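Local coordinates for uncharacterized protein DR_0571 (Deinococcus radiodurans R1, PDB 3C4N) that is of uncharacterised function but probably acts as an FAD-dependent oxidoreductase, and binds ADP, the adenosine-diphosphate portion of that cofactor, in this crystal, at residues L64-L72 against A187-A195; A44-A52 against L373-G383. All coordinates share one frame; numbering follows the deposited sequence.

In the fold
Both contacts border the ADP site and divide one ADP molecule between them: contact 1 holds the adenine and faces the ribose, while contact 2 receives the terminal phosphate. Their centres lie 16 Å apart, yet they touch directly. Glu68 OE2 of contact 1 is 3.0 Å from Ala44 N of contact 2, a probable hydrogen bond that ties the ribose end of the site to the turn before helix 46-58. Leu66 CD1 also packs on Ala44 CB at 3.8 Å. The succession strand 36-42, helix 46-58, strand 64-67 supplies a segment to each contact, an arrangement consistent with a Rossmann-type site for the ADP part of FAD.

Contact 1. Residues L64-L72 against A187-A195; sequences LLLVEEGGL and AGLLLNTRA. With ADP (adenosine-5'-diphosphate), chain C.
Leu190 N donates to Leu66 O at 2.7 Å, the shortest of the backbone bonds lacing residues 64-72 to 187-195. Gly188 N to Leu64 O, Leu66 N to Gly188 O and Glu68 N to Leu190 O complete a parallel ladder, and the axes of strands 64-67 and 188-190 diverge by only 20°. Beyond the strands the pairing continues between loops: Glu68 O accepts Thr193 N, and Gly70 O accepts Asn192 N at 2.9 Å.

The side chains alternate between faces. On one, Leu65 CD2 lies 4.0 Å from Leu190 CB, and Val67, whose CG1 is turned anti to the backbone N (chi1 -170°), crosses Thr193 at about a right angle. On the other, Leu66 CD1 meets Leu189 CD2 at 4.1 Å; farther along, Leu191 CD2 touches both Glu68 CB and Leu72 CB.

The loop after strand 64-67 and the start of strand 194-198 meet the nucleotide. Ala195 pairs with the adenine edge through its backbone: its N donates to ADP N1 at 2.8 Å, almost straight at 174°, and its O accepts from ADP N6 at 3.1 Å. Glu69 extends over one face of the base, with CD 3.6 Å from ADP C5. The Glu68 side chain bends at its second torsion, turning the carboxylate toward the ribose O2', where its exact placing is doubtful; its position is consistent with the acidic residue that commonly ends the second strand of a Rossmann fold.

Strand 64-67 lies between 188-190 and 36-42 in the sheet, and Leu65 and Val67 are also bonded to the latter side. Leu64 packs on helix 46-58, Leu72 on helix 171-183, and Val67, Leu190 and Thr193 on Leu204 of strand 201-205, while Leu191 meets Leu191 of the second subunit.

Contact 2. Residues A44-A52 against L373-G383; sequences AGRMGAACA and LLGGPLADTLG. With ADP (adenosine-5'-diphosphate), chain C.
Met47, a selenomethionine in this crystal at the start of a Rossmann-type helix, packs its CE 3.3 Å from Leu373 CD1 at the end of strand 370-374, in a sequence consistent with the GxGxxG motif. Gly45 is the N-cap residue, and the first turn offers Met47 N to ADP O2B at 2.9 Å, nearly straight at 173°; this places the helix start against the terminal phosphate.

The tight part is built round that side chain. Bent at its second and third torsions, Met47 folds its methyl between the strand end and the helix beyond it, where CE also lies 3.2 Å from Gly383 O. Its CG rests over the backbone of Gly375, with Gly375 CA 3.8 Å away, and Leu373 CD2 continues the apolar patch to Cys51 CB at 3.9 Å.

The backbones themselves stay apart: helices 46-52 and 379-383 run within 20° of parallel, but their axes approach no closer than 11.8 Å, so long side chains bridge the interval. The looser side is the partly exposed turn at Gly376-Leu378, which makes no contact with residues 44-52.

Arg46 spans the remaining distance beside Ala379 CB, which sits over one guanidinium face, to reach buried Asp380. There NH1 and NH2 both grip the single oxygen Asp380 OD1 in a salt bridge, each at 2.7 Å, with OD1 in the guanidinium plane and both nitrogens on the same face of the carboxylate.

Contact 1. Residues L64-L72 against A187-A195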
ATOM      1  N   LEU A  64       5.752   0.465  12.831  1.00 15.59           N
ATOM      2  CA  LEU A  64       6.683   0.812  11.758  1.00 18.05           C
ATOM      3  C   LEU A  64       5.947   1.473  10.605  1.00 13.91           C
ATOM      4  O   LEU A  64       4.885   1.010  10.216  1.00 23.49           O
ATOM      5  CB  LEU A  64       7.402  -0.446  11.252  1.00 13.68           C
ATOM      6  CG  LEU A  64       8.276  -0.302   9.999  1.00 17.75           C
ATOM      7  CD1 LEU A  64       9.409  -1.331  10.060  1.00 15.63           C
ATOM      8  CD2 LEU A  64       7.435  -0.489   8.731  1.00  7.10           C
ATOM      9  N   LEU A  65       6.505   2.555  10.071  1.00 14.25           N
ATOM     10  CA  LEU A  65       5.889   3.277   8.950  1.00 16.82           C
ATOM     11  C   LEU A  65       6.814   3.184   7.728  1.00 13.56           C
ATOM     12  O   LEU A  65       7.983   3.541   7.809  1.00 18.24           O
ATOM     13  CB  LEU A  65       5.692   4.757   9.320  1.00 21.59           C
ATOM     14  CG  LEU A  65       4.623   5.631   8.639  1.00 23.65           C
ATOM     15  CD1 LEU A  65       5.168   7.051   8.509  1.00 25.14           C
ATOM     16  CD2 LEU A  65       4.258   5.107   7.277  1.00 18.44           C
ATOM     17  N   LEU A  66       6.293   2.708   6.605  1.00 15.05           N
ATOM     18  CA  LEU A  66       7.086   2.588   5.386  1.00 18.36           C
ATOM     19  C   LEU A  66       6.754   3.777   4.474  1.00 19.16           C
ATOM     20  O   LEU A  66       5.585   3.993   4.122  1.00 16.44           O
ATOM     21  CB  LEU A  66       6.754   1.271   4.661  1.00 19.21           C
ATOM     22  CG  LEU A  66       7.867   0.461   3.998  1.00 18.52           C
ATOM     23  CD1 LEU A  66       7.323  -0.235   2.764  1.00  8.14           C
ATOM     24  CD2 LEU A  66       9.033   1.368   3.616  1.00 24.54           C
ATOM     25  N   VAL A  67       7.775   4.549   4.100  1.00 18.45           N
ATOM     26  CA  VAL A  67       7.565   5.712   3.233  1.00 22.67           C
ATOM     27  C   VAL A  67       8.291   5.575   1.906  1.00 20.03           C
ATOM     28  O   VAL A  67       9.493   5.311   1.849  1.00 18.94           O
ATOM     29  CB  VAL A  67       8.031   7.032   3.900  1.00 19.14           C
ATOM     30  CG1 VAL A  67       7.563   8.245   3.067  1.00 11.87           C
ATOM     31  CG2 VAL A  67       7.480   7.112   5.295  1.00 15.98           C
ATOM     32  N   GLU A  68       7.539   5.772   0.838  1.00  7.92           N
ATOM     33  CA  GLU A  68       8.067   5.657  -0.495  1.00  4.04           C
ATOM     34  C   GLU A  68       7.554   6.828  -1.325  1.00  8.74           C
ATOM     35  O   GLU A  68       6.371   7.158  -1.264  1.00 14.22           O
ATOM     36  CB  GLU A  68       7.600   4.325  -1.058  1.00  8.35           C
ATOM     37  CG  GLU A  68       7.630   4.245  -2.532  1.00 18.48           C
ATOM     38  CD  GLU A  68       9.018   4.346  -3.076  1.00 20.75           C
ATOM     39  OE1 GLU A  68       9.151   4.909  -4.184  1.00 21.04           O
ATOM     40  OE2 GLU A  68       9.966   3.856  -2.414  1.00 22.25           O
ATOM     41  N   GLU A  69       8.431   7.465  -2.092  1.00 16.51           N
ATOM     42  CA  GLU A  69       7.994   8.602  -2.893  1.00 24.44           C
ATOM     43  C   GLU A  69       7.369   8.182  -4.205  1.00 20.61           C
ATOM     44  O   GLU A  69       6.646   8.955  -4.834  1.00 23.78           O
ATOM     45  CB  GLU A  69       9.152   9.565  -3.153  1.00 32.26           C
ATOM     46  CG  GLU A  69      10.328   8.983  -3.910  1.00 34.32           C
ATOM     47  CD  GLU A  69      11.451   9.997  -4.074  1.00 42.72           C
ATOM     48  OE1 GLU A  69      12.484   9.641  -4.701  1.00 35.39           O
ATOM     49  OE2 GLU A  69      11.291  11.144  -3.572  1.00 28.98           O
ATOM     50  N   GLY A  70       7.653   6.958  -4.622  1.00 21.12           N
ATOM     51  CA  GLY A  70       7.073   6.459  -5.850  1.00 13.56           C
ATOM     52  C   GLY A  70       5.902   5.570  -5.479  1.00 20.88           C
ATOM     53  O   GLY A  70       5.289   5.735  -4.420  1.00 20.90           O
ATOM     54  N   GLY A  71       5.587   4.622  -6.351  1.00 21.89           N
ATOM     55  CA  GLY A  71       4.494   3.718  -6.076  1.00 23.44           C
ATOM     56  C   GLY A  71       5.013   2.350  -5.687  1.00 28.64           C
ATOM     57  O   GLY A  71       6.221   2.139  -5.563  1.00 33.14           O
ATOM     58  N   LEU A  72       4.095   1.408  -5.507  1.00 31.14           N
ATOM     59  CA  LEU A  72       4.461   0.057  -5.126  1.00 31.29           C
ATOM     60  C   LEU A  72       3.900  -0.967  -6.112  1.00 30.17           C
ATOM     61  O   LEU A  72       2.705  -1.235  -6.125  1.00 32.95           O
ATOM     62  CB  LEU A  72       3.923  -0.241  -3.735  1.00 30.03           C
ATOM     63  CG  LEU A  72       4.371  -1.572  -3.150  1.00 24.05           C
ATOM     64  CD1 LEU A  72       5.844  -1.479  -2.757  1.00 25.63           C
ATOM     65  CD2 LEU A  72       3.519  -1.898  -1.949  1.00 20.05           C
ATOM     66  N   ALA A 187       2.323  -3.117   8.862  1.00 15.99           N
ATOM     67  CA  ALA A 187       3.286  -2.058   8.605  1.00 21.90           C
ATOM     68  C   ALA A 187       2.524  -0.872   8.028  1.00 18.78           C
ATOM     69  O   ALA A 187       1.712  -1.041   7.113  1.00 22.97           O
ATOM     70  CB  ALA A 187       4.346  -2.531   7.614  1.00  7.55           C
ATOM     71  N   GLY A 188       2.761   0.313   8.577  1.00 12.38           N
ATOM     72  CA  GLY A 188       2.097   1.486   8.057  1.00 13.58           C
ATOM     73  C   GLY A 188       2.645   1.687   6.659  1.00 15.73           C
ATOM     74  O   GLY A 188       3.800   1.351   6.405  1.00 21.99           O
ATOM     75  N   LEU A 189       1.844   2.217   5.746  1.00 13.72           N
ATOM     76  CA  LEU A 189       2.320   2.426   4.390  1.00 19.32           C
ATOM     77  C   LEU A 189       2.002   3.815   3.885  1.00 19.88           C
ATOM     78  O   LEU A 189       0.872   4.287   3.983  1.00 22.24           O
ATOM     79  CB  LEU A 189       1.711   1.383   3.452  1.00 23.29           C
ATOM     80  CG  LEU A 189       2.148   1.306   1.975  1.00 26.70           C
ATOM     81  CD1 LEU A 189       1.497   2.406   1.163  1.00 35.65           C
ATOM     82  CD2 LEU A 189       3.656   1.362   1.876  1.00 21.16           C
ATOM     83  N   LEU A 190       3.014   4.470   3.343  1.00 22.26           N
ATOM     84  CA  LEU A 190       2.846   5.807   2.812  1.00 18.90           C
ATOM     85  C   LEU A 190       3.553   5.834   1.460  1.00 16.81           C
ATOM     86  O   LEU A 190       4.766   5.662   1.385  1.00 29.94           O
ATOM     87  CB  LEU A 190       3.473   6.808   3.777  1.00 17.50           C
ATOM     88  CG  LEU A 190       2.678   8.059   4.126  1.00 26.04           C
ATOM     89  CD1 LEU A 190       1.276   7.698   4.596  1.00 18.40           C
ATOM     90  CD2 LEU A 190       3.426   8.819   5.215  1.00 16.65           C
ATOM     91  N   LEU A 191       2.793   6.018   0.390  1.00 15.91           N
ATOM     92  CA  LEU A 191       3.372   6.060  -0.944  1.00 10.47           C
ATOM     93  C   LEU A 191       3.341   7.481  -1.484  1.00 16.27           C
ATOM     94  O   LEU A 191       2.791   8.381  -0.848  1.00 20.44           O
ATOM     95  CB  LEU A 191       2.599   5.138  -1.885  1.00  5.25           C
ATOM     96  CG  LEU A 191       2.517   3.676  -1.453  1.00 12.38           C
ATOM     97  CD1 LEU A 191       1.572   2.918  -2.372  1.00 19.88           C
ATOM     98  CD2 LEU A 191       3.900   3.047  -1.477  1.00 13.76           C
ATOM     99  N   ASN A 192       3.931   7.669  -2.659  1.00 18.82           N
ATOM    100  CA  ASN A 192       3.981   8.970  -3.313  1.00 18.59           C
ATOM    101  C   ASN A 192       4.275  10.089  -2.317  1.00 21.77           C
ATOM    102  O   ASN A 192       3.679  11.166  -2.372  1.00 27.73           O
ATOM    103  CB  ASN A 192       2.658   9.226  -4.036  1.00 13.83           C
ATOM    104  CG  ASN A 192       2.223   8.034  -4.894  1.00 19.66           C
ATOM    105  OD1 ASN A 192       1.341   7.255  -4.513  1.00 12.69           O
ATOM    106  ND2 ASN A 192       2.854   7.886  -6.052  1.00 16.34           N
ATOM    107  N   THR A 193       5.208   9.815  -1.411  1.00 22.11           N
ATOM    108  CA  THR A 193       5.605  10.757  -0.373  1.00 21.06           C
ATOM    109  C   THR A 193       7.131  10.836  -0.247  1.00 28.40           C
ATOM    110  O   THR A 193       7.823   9.822  -0.062  1.00 22.77           O
ATOM    111  CB  THR A 193       5.038  10.319   0.978  1.00 19.67           C
ATOM    112  OG1 THR A 193       3.705   9.840   0.794  1.00 22.61           O
ATOM    113  CG2 THR A 193       5.022  11.469   1.949  1.00 21.87           C
ATOM    114  N   ARG A 194       7.654  12.048  -0.341  1.00 25.28           N
ATOM    115  CA  ARG A 194       9.083  12.257  -0.226  1.00 13.00           C
ATOM    116  C   ARG A 194       9.385  12.556   1.230  1.00 16.95           C
ATOM    117  O   ARG A 194       8.793  13.445   1.831  1.00 22.58           O
ATOM    118  CB  ARG A 194       9.516  13.417  -1.123  1.00 16.08           C
ATOM    119  CG  ARG A 194      11.006  13.722  -1.097  1.00 16.58           C
ATOM    120  CD  ARG A 194      11.362  14.770  -2.144  1.00 22.80           C
ATOM    121  NE  ARG A 194      10.696  16.057  -1.920  1.00 29.80           N
ATOM    122  CZ  ARG A 194      10.975  16.890  -0.918  1.00 32.68           C
ATOM    123  NH1 ARG A 194      11.912  16.576  -0.034  1.00 34.54           N
ATOM    124  NH2 ARG A 194      10.327  18.046  -0.801  1.00 34.54           N
ATOM    125  N   ALA A 195      10.295  11.782   1.800  1.00 20.66           N
ATOM    126  CA  ALA A 195      10.677  11.968   3.179  1.00 17.48           C
ATOM    127  C   ALA A 195      11.918  12.865   3.231  1.00 24.31           C
ATOM    128  O   ALA A 195      12.800  12.782   2.373  1.00 25.78           O
ATOM    129  CB  ALA A 195      10.954  10.613   3.825  1.00 10.63           C
TER
HETATM  130  PB  ADP C 411      17.553  -0.163  -3.211  1.00 25.71           P
HETATM  131  O1B ADP C 411      18.712   0.073  -2.350  1.00 19.79           O
HETATM  132  O2B ADP C 411      16.617  -1.312  -2.607  1.00 30.48           O
HETATM  133  O3B ADP C 411      18.031  -0.589  -4.694  1.00 33.15           O
HETATM  134  PA  ADP C 411      16.007   1.429  -4.659  1.00 19.51           P
HETATM  135  O1A ADP C 411      16.801   2.438  -5.386  1.00 20.72           O
HETATM  136  O2A ADP C 411      15.897   0.093  -5.568  1.00 16.15           O
HETATM  137  O3A ADP C 411      16.657   1.119  -3.225  1.00 33.91           O
HETATM  138  O5' ADP C 411      14.576   1.957  -4.178  1.00 23.42           O
HETATM  139  C5' ADP C 411      14.735   2.530  -2.917  1.00  1.38           C
HETATM  140  C4' ADP C 411      13.596   3.467  -2.614  1.00 21.87           C
HETATM  141  O4' ADP C 411      13.654   4.696  -1.844  1.00 20.34           O
HETATM  142  C3' ADP C 411      13.314   3.833  -4.038  1.00 23.76           C
HETATM  143  O3' ADP C 411      12.493   2.834  -4.645  1.00 29.30           O
HETATM  144  C2' ADP C 411      12.653   5.212  -3.967  1.00 19.30           C
HETATM  145  O2' ADP C 411      11.357   5.175  -4.588  1.00 34.85           O
HETATM  146  C1' ADP C 411      12.616   5.516  -2.443  1.00 19.31           C
HETATM  147  N9  ADP C 411      13.035   6.830  -2.075  1.00 21.28           N
HETATM  148  C8  ADP C 411      14.193   7.461  -2.555  1.00 28.02           C
HETATM  149  N7  ADP C 411      14.266   8.678  -2.045  1.00 21.84           N
HETATM  150  C5  ADP C 411      13.217   8.873  -1.202  1.00 19.81           C
HETATM  151  C6  ADP C 411      12.819   9.890  -0.296  1.00 18.33           C
HETATM  152  N6  ADP C 411      13.727  10.893   0.108  1.00 15.62           N
HETATM  153  N1  ADP C 411      11.660   9.745   0.385  1.00 18.42           N
HETATM  154  C2  ADP C 411      10.903   8.657   0.249  1.00 16.54           C
HETATM  155  N3  ADP C 411      11.237   7.677  -0.507  1.00 19.53           N
HETATM  156  C4  ADP C 411      12.439   7.681  -1.217  1.00 18.48           C

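Contact 2. Residues A44-A52 against L373-G383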
ATOM      1  N   ALA A  44      10.999   1.972  -0.330  1.00 12.22           N
ATOM      2  CA  ALA A  44      10.357   0.678  -0.443  1.00 11.87           C
ATOM      3  C   ALA A  44      10.912  -0.194  -1.566  1.00 10.78           C
ATOM      4  O   ALA A  44      10.187  -0.999  -2.142  1.00 16.01           O
ATOM      5  CB  ALA A  44       8.833   0.848  -0.596  1.00  3.43           C
ATOM      6  N   GLY A  45      12.196  -0.041  -1.872  1.00 14.52           N
ATOM      7  CA  GLY A  45      12.816  -0.866  -2.904  1.00 15.26           C
ATOM      8  C   GLY A  45      13.196  -2.200  -2.279  1.00 13.50           C
ATOM      9  O   GLY A  45      12.732  -2.485  -1.181  1.00 16.35           O
ATOM     10  N   ARG A  46      14.027  -3.007  -2.939  1.00  5.29           N
ATOM     11  CA  ARG A  46      14.417  -4.307  -2.386  1.00 12.50           C
ATOM     12  C   ARG A  46      14.948  -4.238  -0.948  1.00  9.71           C
ATOM     13  O   ARG A  46      14.576  -5.042  -0.105  1.00 15.89           O
ATOM     14  CB  ARG A  46      15.473  -4.983  -3.279  1.00 12.58           C
ATOM     15  CG  ARG A  46      16.863  -4.367  -3.170  1.00 14.77           C
ATOM     16  CD  ARG A  46      17.825  -4.868  -4.240  1.00 26.87           C
ATOM     17  NE  ARG A  46      17.865  -6.326  -4.337  1.00 23.00           N
ATOM     18  CZ  ARG A  46      18.395  -6.977  -5.366  1.00 21.83           C
ATOM     19  NH1 ARG A  46      18.390  -8.300  -5.404  1.00 16.68           N
ATOM     20  NH2 ARG A  46      18.930  -6.294  -6.366  1.00 27.93           N
HETATM   21  N   MSE A  47      15.818  -3.276  -0.676  1.00 10.02           N
HETATM   22  CA  MSE A  47      16.402  -3.107   0.643  1.00  5.93           C
HETATM   23  C   MSE A  47      15.421  -2.684   1.731  1.00 14.11           C
HETATM   24  O   MSE A  47      15.255  -3.390   2.724  1.00 17.86           O
HETATM   25  CB  MSE A  47      17.555  -2.107   0.556  1.00 12.14           C
HETATM   26  CG  MSE A  47      18.743  -2.613  -0.340  1.00 10.42           C
HETATM   27 SE   MSE A  47      19.457  -4.437   0.053  1.00 23.49          SE
HETATM   28  CE  MSE A  47      19.983  -4.193   1.911  1.00 13.44           C
ATOM     29  N   GLY A  48      14.786  -1.527   1.556  1.00 14.21           N
ATOM     30  CA  GLY A  48      13.827  -1.047   2.543  1.00 12.14           C
ATOM     31  C   GLY A  48      12.642  -1.986   2.743  1.00 12.58           C
ATOM     32  O   GLY A  48      12.182  -2.248   3.855  1.00 17.21           O
ATOM     33  N   ALA A  49      12.135  -2.506   1.643  1.00 12.21           N
ATOM     34  CA  ALA A  49      11.016  -3.421   1.715  1.00 12.83           C
ATOM     35  C   ALA A  49      11.405  -4.676   2.490  1.00  9.17           C
ATOM     36  O   ALA A  49      10.619  -5.176   3.285  1.00  7.10           O
ATOM     37  CB  ALA A  49      10.550  -3.794   0.308  1.00 10.88           C
ATOM     38  N   ALA A  50      12.605  -5.199   2.258  1.00  6.74           N
ATOM     39  CA  ALA A  50      13.028  -6.410   2.967  1.00  8.35           C
ATOM     40  C   ALA A  50      13.232  -6.135   4.449  1.00 12.99           C
ATOM     41  O   ALA A  50      12.829  -6.928   5.302  1.00 11.91           O
ATOM     42  CB  ALA A  50      14.312  -6.956   2.368  1.00  7.11           C
ATOM     43  N   CYS A  51      13.858  -4.998   4.741  1.00 14.53           N
ATOM     44  CA  CYS A  51      14.126  -4.600   6.115  1.00 11.86           C
ATOM     45  C   CYS A  51      12.814  -4.407   6.872  1.00  9.88           C
ATOM     46  O   CYS A  51      12.693  -4.844   8.015  1.00 11.16           O
ATOM     47  CB  CYS A  51      14.957  -3.315   6.134  1.00 18.64           C
ATOM     48  SG  CYS A  51      15.750  -2.973   7.714  1.00 17.25           S
ATOM     49  N   ALA A  52      11.830  -3.768   6.235  1.00 11.13           N
ATOM     50  CA  ALA A  52      10.531  -3.543   6.883  1.00 12.40           C
ATOM     51  C   ALA A  52       9.853  -4.879   7.157  1.00 13.32           C
ATOM     52  O   ALA A  52       9.190  -5.051   8.179  1.00 16.12           O
ATOM     53  CB  ALA A  52       9.634  -2.666   6.015  1.00  8.60           C
ATOM     54  N   LEU A 373      21.056   2.214   5.079  1.00 16.49           N
ATOM     55  CA  LEU A 373      21.053   0.906   4.427  1.00 12.24           C
ATOM     56  C   LEU A 373      21.446   1.043   2.971  1.00 14.37           C
ATOM     57  O   LEU A 373      20.815   1.780   2.218  1.00 20.69           O
ATOM     58  CB  LEU A 373      19.649   0.290   4.508  1.00 15.52           C
ATOM     59  CG  LEU A 373      19.364  -1.106   3.927  1.00 10.07           C
ATOM     60  CD1 LEU A 373      20.393  -2.096   4.448  1.00 14.48           C
ATOM     61  CD2 LEU A 373      17.952  -1.551   4.318  1.00  1.06           C
ATOM     62  N   LEU A 374      22.486   0.328   2.577  1.00 14.11           N
ATOM     63  CA  LEU A 374      22.946   0.370   1.202  1.00 13.54           C
ATOM     64  C   LEU A 374      22.915  -1.029   0.605  1.00 11.59           C
ATOM     65  O   LEU A 374      23.290  -2.008   1.262  1.00 14.21           O
ATOM     66  CB  LEU A 374      24.370   0.935   1.145  1.00  9.22           C
ATOM     67  CG  LEU A 374      24.575   2.417   0.793  1.00 15.24           C
ATOM     68  CD1 LEU A 374      23.451   3.253   1.326  1.00  1.59           C
ATOM     69  CD2 LEU A 374      25.923   2.895   1.322  1.00  1.27           C
ATOM     70  N   GLY A 375      22.445  -1.100  -0.637  1.00 12.39           N
ATOM     71  CA  GLY A 375      22.375  -2.344  -1.383  1.00  7.35           C
ATOM     72  C   GLY A 375      23.592  -2.377  -2.289  1.00  9.65           C
ATOM     73  O   GLY A 375      24.647  -2.840  -1.866  1.00 14.81           O
ATOM     74  N   GLY A 376      23.470  -1.883  -3.521  1.00  8.80           N
ATOM     75  CA  GLY A 376      24.618  -1.864  -4.419  1.00  9.98           C
ATOM     76  C   GLY A 376      24.720  -2.974  -5.458  1.00 15.63           C
ATOM     77  O   GLY A 376      23.900  -3.895  -5.469  1.00 17.23           O
ATOM     78  N   PRO A 377      25.746  -2.927  -6.330  1.00 13.68           N
ATOM     79  CA  PRO A 377      25.992  -3.909  -7.399  1.00 14.21           C
ATOM     80  C   PRO A 377      26.000  -5.383  -6.997  1.00 14.64           C
ATOM     81  O   PRO A 377      25.930  -6.263  -7.857  1.00 15.05           O
ATOM     82  CB  PRO A 377      27.337  -3.461  -7.987  1.00  9.03           C
ATOM     83  CG  PRO A 377      27.318  -1.988  -7.771  1.00 13.82           C
ATOM     84  CD  PRO A 377      26.774  -1.869  -6.353  1.00 10.41           C
ATOM     85  N   LEU A 378      26.086  -5.670  -5.703  1.00 13.88           N
ATOM     86  CA  LEU A 378      26.086  -7.076  -5.292  1.00 21.34           C
ATOM     87  C   LEU A 378      24.804  -7.450  -4.544  1.00 18.91           C
ATOM     88  O   LEU A 378      24.670  -8.569  -4.041  1.00 16.46           O
ATOM     89  CB  LEU A 378      27.310  -7.400  -4.421  1.00 16.75           C
ATOM     90  CG  LEU A 378      28.696  -7.294  -5.087  1.00 17.53           C
ATOM     91  CD1 LEU A 378      29.761  -7.519  -4.045  1.00 14.72           C
ATOM     92  CD2 LEU A 378      28.846  -8.294  -6.213  1.00 19.78           C
ATOM     93  N   ALA A 379      23.847  -6.528  -4.520  1.00  8.49           N
ATOM     94  CA  ALA A 379      22.594  -6.766  -3.817  1.00 14.60           C
ATOM     95  C   ALA A 379      21.877  -8.071  -4.186  1.00 15.76           C
ATOM     96  O   ALA A 379      21.161  -8.636  -3.359  1.00 11.38           O
ATOM     97  CB  ALA A 379      21.654  -5.585  -4.001  1.00 16.14           C
ATOM     98  N   ASP A 380      22.053  -8.559  -5.406  1.00  7.36           N
ATOM     99  CA  ASP A 380      21.385  -9.798  -5.771  1.00 16.09           C
ATOM    100  C   ASP A 380      21.936 -10.997  -4.982  1.00 15.40           C
ATOM    101  O   ASP A 380      21.209 -11.956  -4.716  1.00  9.31           O
ATOM    102  CB  ASP A 380      21.480 -10.042  -7.292  1.00 16.09           C
ATOM    103  CG  ASP A 380      20.761  -8.946  -8.118  1.00 26.86           C
ATOM    104  OD1 ASP A 380      19.614  -8.565  -7.756  1.00 12.86           O
ATOM    105  OD2 ASP A 380      21.343  -8.481  -9.131  1.00 21.79           O
ATOM    106  N   THR A 381      23.203 -10.941  -4.581  1.00 17.96           N
ATOM    107  CA  THR A 381      23.784 -12.054  -3.827  1.00 19.81           C
ATOM    108  C   THR A 381      23.817 -11.837  -2.315  1.00 15.58           C
ATOM    109  O   THR A 381      23.800 -12.800  -1.550  1.00 15.15           O
ATOM    110  CB  THR A 381      25.231 -12.345  -4.289  1.00 13.61           C
ATOM    111  OG1 THR A 381      25.237 -12.646  -5.691  1.00 18.63           O
ATOM    112  CG2 THR A 381      25.816 -13.534  -3.519  1.00  6.06           C
ATOM    113  N   LEU A 382      23.839 -10.576  -1.896  1.00 17.16           N
ATOM    114  CA  LEU A 382      23.948 -10.235  -0.481  1.00 17.20           C
ATOM    115  C   LEU A 382      22.902  -9.261   0.090  1.00 15.27           C
ATOM    116  O   LEU A 382      22.970  -8.922   1.271  1.00 18.63           O
ATOM    117  CB  LEU A 382      25.337  -9.634  -0.251  1.00 16.42           C
ATOM    118  CG  LEU A 382      26.540 -10.399  -0.821  1.00 15.85           C
ATOM    119  CD1 LEU A 382      27.773  -9.506  -0.848  1.00 10.40           C
ATOM    120  CD2 LEU A 382      26.791 -11.637  -0.002  1.00 14.24           C
ATOM    121  N   GLY A 383      21.950  -8.813  -0.727  1.00 13.06           N
ATOM    122  CA  GLY A 383      20.950  -7.846  -0.274  1.00  7.73           C
ATOM    123  C   GLY A 383      20.090  -8.167   0.943  1.00  7.17           C
ATOM    124  O   GLY A 383      20.068  -7.399   1.898  1.00  5.80           O
TER
HETATM  125  PB  ADP C 411      17.553  -0.163  -3.211  1.00 25.71           P
HETATM  126  O1B ADP C 411      18.712   0.073  -2.350  1.00 19.79           O
HETATM  127  O2B ADP C 411      16.617  -1.312  -2.607  1.00 30.48           O
HETATM  128  O3B ADP C 411      18.031  -0.589  -4.694  1.00 33.15           O
HETATM  129  PA  ADP C 411      16.007   1.429  -4.659  1.00 19.51           P
HETATM  130  O1A ADP C 411      16.801   2.438  -5.386  1.00 20.72           O
HETATM  131  O2A ADP C 411      15.897   0.093  -5.568  1.00 16.15           O
HETATM  132  O3A ADP C 411      16.657   1.119  -3.225  1.00 33.91           O
HETATM  133  O5' ADP C 411      14.576   1.957  -4.178  1.00 23.42           O
HETATM  134  C5' ADP C 411      14.735   2.530  -2.917  1.00  1.38           C
HETATM  135  C4' ADP C 411      13.596   3.467  -2.614  1.00 21.87           C
HETATM  136  O4' ADP C 411      13.654   4.696  -1.844  1.00 20.34           O
HETATM  137  C3' ADP C 411      13.314   3.833  -4.038  1.00 23.76           C
HETATM  138  O3' ADP C 411      12.493   2.834  -4.645  1.00 29.30           O
HETATM  139  C2' ADP C 411      12.653   5.212  -3.967  1.00 19.30           C
HETATM  140  O2' ADP C 411      11.357   5.175  -4.588  1.00 34.85           O
HETATM  141  C1' ADP C 411      12.616   5.516  -2.443  1.00 19.31           C
HETATM  142  N9  ADP C 411      13.035   6.830  -2.075  1.00 21.28           N
HETATM  143  C8  ADP C 411      14.193   7.461  -2.555  1.00 28.02           C
HETATM  144  N7  ADP C 411      14.266   8.678  -2.045  1.00 21.84           N
HETATM  145  C5  ADP C 411      13.217   8.873  -1.202  1.00 19.81           C
HETATM  146  C6  ADP C 411      12.819   9.890  -0.296  1.00 18.33           C
HETATM  147  N6  ADP C 411      13.727  10.893   0.108  1.00 15.62           N
HETATM  148  N1  ADP C 411      11.660   9.745   0.385  1.00 18.42           N
HETATM  149  C2  ADP C 411      10.903   8.657   0.249  1.00 16.54           C
HETATM  150  N3  ADP C 411      11.237   7.677  -0.507  1.00 19.53           N
HETATM  151  C4  ADP C 411      12.439   7.681  -1.217  1.00 18.48           C